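Long-range contact in glycoside hydrolase family 5 (Aspergillus oryzae, PDB 6LA0), which hydrolyses glycosidic bonds as a secreted fungal rutinosidase and probably releases glucose from the non-reducing ends of beta-1,3-glucans: residues A[73-78]-A[118-123]. Numbering follows the deposited sequence.
Sequences TERDID and ADYAIT
Tyr120 reaches out of helix 110-125 and lodges as a knob among Glu74, Arg75, Ile77 and Asp78 of helix 74-81. The two short helical segments run in the same general direction, 29° apart with axes 10.1 Å from each other, as neighbouring outer helices of the TIM barrel to which family 5 belongs. The buried, apolar side faces the barrel. There Ile77 CG2 meets Ala121 CB at 3.9 Å, the branch carbon CB of Ile77 touches the ring edge of Tyr120, and both Ile77 and Ala121 rest on Leu88 of strand 87-92. The tightest carbon packing is that of Glu74 over one face of the tyrosine: its CB lies 3.5 Å from Tyr120 CE2 and 3.8 Å from the ring centroid in a CH-pi contact. Extended beyond CG, the glutamate chain carries its carboxylate across the same face, where it stacks with planes only 8° apart and OE1 above the rim. Tyr120 CG is anti to its backbone N (chi1 -175°), which sends the ring across to the other helix and its hydroxyl to Asp78. Tyr120 OH donates to the syn lone pair of Asp78 OD1 at 2.7 Å, with this oxygen in the ring plane. Against both of these parts, the looser, outer rim is polar and carried by exposed Arg75. Its bent chain brings NE and NH2 side-on to one atom, Asp78 OD2, with NH2 at 2.8 Å in a salt bridge. Arg75 NH2 also comes within 3.3 Å of Tyr120 OH, but at an angle too poor for a hydrogen bond. Tyr125 OH is a second hydrogen-bonding partner of Asp78 OD1. With arginine on one oxygen and phenol hydroxyls on the other, Asp78 should stay ionised and its carboxylate fixed in rotation.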
ATOM      1  N   THR A  73       6.089  13.355  -9.450  1.00 23.41           N
ATOM      2  CA  THR A  73       5.562  14.395 -10.319  1.00 26.16           C
ATOM      3  C   THR A  73       4.880  13.760 -11.524  1.00 24.13           C
ATOM      4  O   THR A  73       4.957  12.546 -11.750  1.00 24.79           O
ATOM      5  CB  THR A  73       6.669  15.347 -10.795  1.00 26.09           C
ATOM      6  OG1 THR A  73       7.628  14.605 -11.563  1.00 30.37           O
ATOM      7  CG2 THR A  73       7.360  16.008  -9.607  1.00 23.05           C
ATOM      8  N   GLU A  74       4.230  14.612 -12.323  1.00 25.27           N
ATOM      9  CA  GLU A  74       3.541  14.121 -13.513  1.00 25.84           C
ATOM     10  C   GLU A  74       4.503  13.465 -14.503  1.00 27.55           C
ATOM     11  O   GLU A  74       4.082  12.596 -15.274  1.00 29.15           O
ATOM     12  CB  GLU A  74       2.753  15.259 -14.162  1.00 28.57           C
ATOM     13  CG  GLU A  74       1.771  15.912 -13.183  1.00 31.34           C
ATOM     14  CD  GLU A  74       0.914  16.998 -13.804  1.00 34.65           C
ATOM     15  OE1 GLU A  74       1.193  17.412 -14.948  1.00 35.68           O
ATOM     16  OE2 GLU A  74      -0.041  17.448 -13.135  1.00 36.10           O
ATOM     17  N   ARG A  75       5.792  13.835 -14.489  1.00 27.11           N
ATOM     18  CA  ARG A  75       6.751  13.153 -15.359  1.00 30.56           C
ATOM     19  C   ARG A  75       6.907  11.689 -14.964  1.00 24.71           C
ATOM     20  O   ARG A  75       7.049  10.811 -15.828  1.00 24.34           O
ATOM     21  CB  ARG A  75       8.117  13.855 -15.336  1.00 31.62           C
ATOM     22  CG  ARG A  75       8.099  15.338 -15.702  1.00 38.24           C
ATOM     23  CD  ARG A  75       7.946  15.583 -17.220  1.00 40.53           C
ATOM     24  NE  ARG A  75       6.566  15.436 -17.705  1.00 38.42           N
ATOM     25  CZ  ARG A  75       5.524  16.186 -17.337  1.00 39.36           C
ATOM     26  NH1 ARG A  75       5.659  17.189 -16.467  1.00 44.32           N
ATOM     27  NH2 ARG A  75       4.330  15.935 -17.855  1.00 37.06           N
ATOM     28  N   ASP A  76       6.901  11.404 -13.662  1.00 25.74           N
ATOM     29  CA  ASP A  76       6.897  10.010 -13.222  1.00 25.98           C
ATOM     30  C   ASP A  76       5.647   9.277 -13.706  1.00 24.39           C
ATOM     31  O   ASP A  76       5.705   8.083 -14.043  1.00 19.86           O
ATOM     32  CB  ASP A  76       7.013   9.937 -11.699  1.00 23.92           C
ATOM     33  CG  ASP A  76       8.265  10.625 -11.179  1.00 23.81           C
ATOM     34  OD1 ASP A  76       9.357  10.311 -11.692  1.00 27.55           O
ATOM     35  OD2 ASP A  76       8.165  11.469 -10.258  1.00 22.11           O
ATOM     36  N   ILE A  77       4.504   9.968 -13.743  1.00 23.60           N
ATOM     37  CA  ILE A  77       3.285   9.328 -14.230  1.00 25.48           C
ATOM     38  C   ILE A  77       3.406   9.025 -15.719  1.00 23.66           C
ATOM     39  O   ILE A  77       3.017   7.945 -16.183  1.00 21.48           O
ATOM     40  CB  ILE A  77       2.044  10.193 -13.919  1.00 21.12           C
ATOM     41  CG1 ILE A  77       1.968  10.528 -12.428  1.00 18.60           C
ATOM     42  CG2 ILE A  77       0.781   9.476 -14.393  1.00 21.46           C
ATOM     43  CD1 ILE A  77       1.851   9.327 -11.514  1.00 23.47           C
ATOM     44  N   ASP A  78       3.955   9.969 -16.494  1.00 24.07           N
ATOM     45  CA  ASP A  78       4.201   9.710 -17.910  1.00 25.82           C
ATOM     46  C   ASP A  78       5.038   8.453 -18.113  1.00 22.24           C
ATOM     47  O   ASP A  78       4.737   7.625 -18.984  1.00 26.10           O
ATOM     48  CB  ASP A  78       4.915  10.892 -18.556  1.00 23.02           C
ATOM     49  CG  ASP A  78       4.126  12.178 -18.496  1.00 27.30           C
ATOM     50  OD1 ASP A  78       2.879  12.149 -18.374  1.00 26.86           O
ATOM     51  OD2 ASP A  78       4.775  13.232 -18.605  1.00 27.47           O
ATOM     52  N   ALA A 118      -3.487  12.475  -9.087  1.00 21.13           N
ATOM     53  CA  ALA A 118      -4.541  11.526  -9.451  1.00 18.89           C
ATOM     54  C   ALA A 118      -5.354  12.036 -10.635  1.00 21.85           C
ATOM     55  O   ALA A 118      -5.662  11.273 -11.559  1.00 21.98           O
ATOM     56  CB  ALA A 118      -5.467  11.248  -8.261  1.00 20.56           C
ATOM     57  N   ASP A 119      -5.724  13.323 -10.616  1.00 21.68           N
ATOM     58  CA  ASP A 119      -6.477  13.899 -11.727  1.00 23.12           C
ATOM     59  C   ASP A 119      -5.743  13.698 -13.045  1.00 24.02           C
ATOM     60  O   ASP A 119      -6.360  13.387 -14.070  1.00 23.62           O
ATOM     61  CB  ASP A 119      -6.722  15.393 -11.484  1.00 23.33           C
ATOM     62  CG  ASP A 119      -7.849  15.660 -10.500  1.00 27.83           C
ATOM     63  OD1 ASP A 119      -8.463  14.694  -9.997  1.00 27.88           O
ATOM     64  OD2 ASP A 119      -8.124  16.855 -10.236  1.00 25.11           O
ATOM     65  N   TYR A 120      -4.413  13.842 -13.020  1.00 23.71           N
ATOM     66  CA  TYR A 120      -3.592  13.721 -14.223  1.00 21.31           C
ATOM     67  C   TYR A 120      -3.563  12.279 -14.726  1.00 22.89           C
ATOM     68  O   TYR A 120      -3.762  12.022 -15.920  1.00 21.23           O
ATOM     69  CB  TYR A 120      -2.180  14.225 -13.918  1.00 23.91           C
ATOM     70  CG  TYR A 120      -1.230  14.271 -15.091  1.00 23.22           C
ATOM     71  CD1 TYR A 120      -1.361  15.228 -16.084  1.00 26.50           C
ATOM     72  CD2 TYR A 120      -0.184  13.358 -15.193  1.00 26.91           C
ATOM     73  CE1 TYR A 120      -0.469  15.276 -17.158  1.00 27.99           C
ATOM     74  CE2 TYR A 120       0.709  13.398 -16.256  1.00 27.13           C
ATOM     75  CZ  TYR A 120       0.559  14.361 -17.233  1.00 27.78           C
ATOM     76  OH  TYR A 120       1.443  14.392 -18.287  1.00 24.72           O
ATOM     77  N   ALA A 121      -3.316  11.325 -13.822  1.00 19.09           N
ATOM     78  CA  ALA A 121      -3.294   9.919 -14.215  1.00 20.32           C
ATOM     79  C   ALA A 121      -4.649   9.481 -14.743  1.00 21.82           C
ATOM     80  O   ALA A 121      -4.730   8.656 -15.661  1.00 24.63           O
ATOM     81  CB  ALA A 121      -2.881   9.047 -13.029  1.00 17.69           C
ATOM     82  N   ILE A 122      -5.728  10.006 -14.150  1.00 20.57           N
ATOM     83  CA  ILE A 122      -7.083   9.678 -14.592  1.00 21.35           C
ATOM     84  C   ILE A 122      -7.375  10.328 -15.939  1.00 23.84           C
ATOM     85  O   ILE A 122      -7.783   9.662 -16.899  1.00 22.47           O
ATOM     86  CB  ILE A 122      -8.117  10.122 -13.538  1.00 24.79           C
ATOM     87  CG1 ILE A 122      -8.092   9.205 -12.309  1.00 25.96           C
ATOM     88  CG2 ILE A 122      -9.512  10.171 -14.161  1.00 20.96           C
ATOM     89  CD1 ILE A 122      -8.643   9.857 -11.056  1.00 20.95           C
ATOM     90  N   THR A 123      -7.175  11.649 -16.017  1.00 23.38           N
ATOM     91  CA  THR A 123      -7.595  12.421 -17.183  1.00 26.59           C
ATOM     92  C   THR A 123      -6.793  12.045 -18.415  1.00 24.94           C
ATOM     93  O   THR A 123      -7.353  11.852 -19.500  1.00 29.38           O
ATOM     94  CB  THR A 123      -7.444  13.917 -16.909  1.00 25.41           C
ATOM     95  OG1 THR A 123      -8.364  14.305 -15.880  1.00 27.63           O
ATOM     96  CG2 THR A 123      -7.734  14.717 -18.166  1.00 28.13           C
TER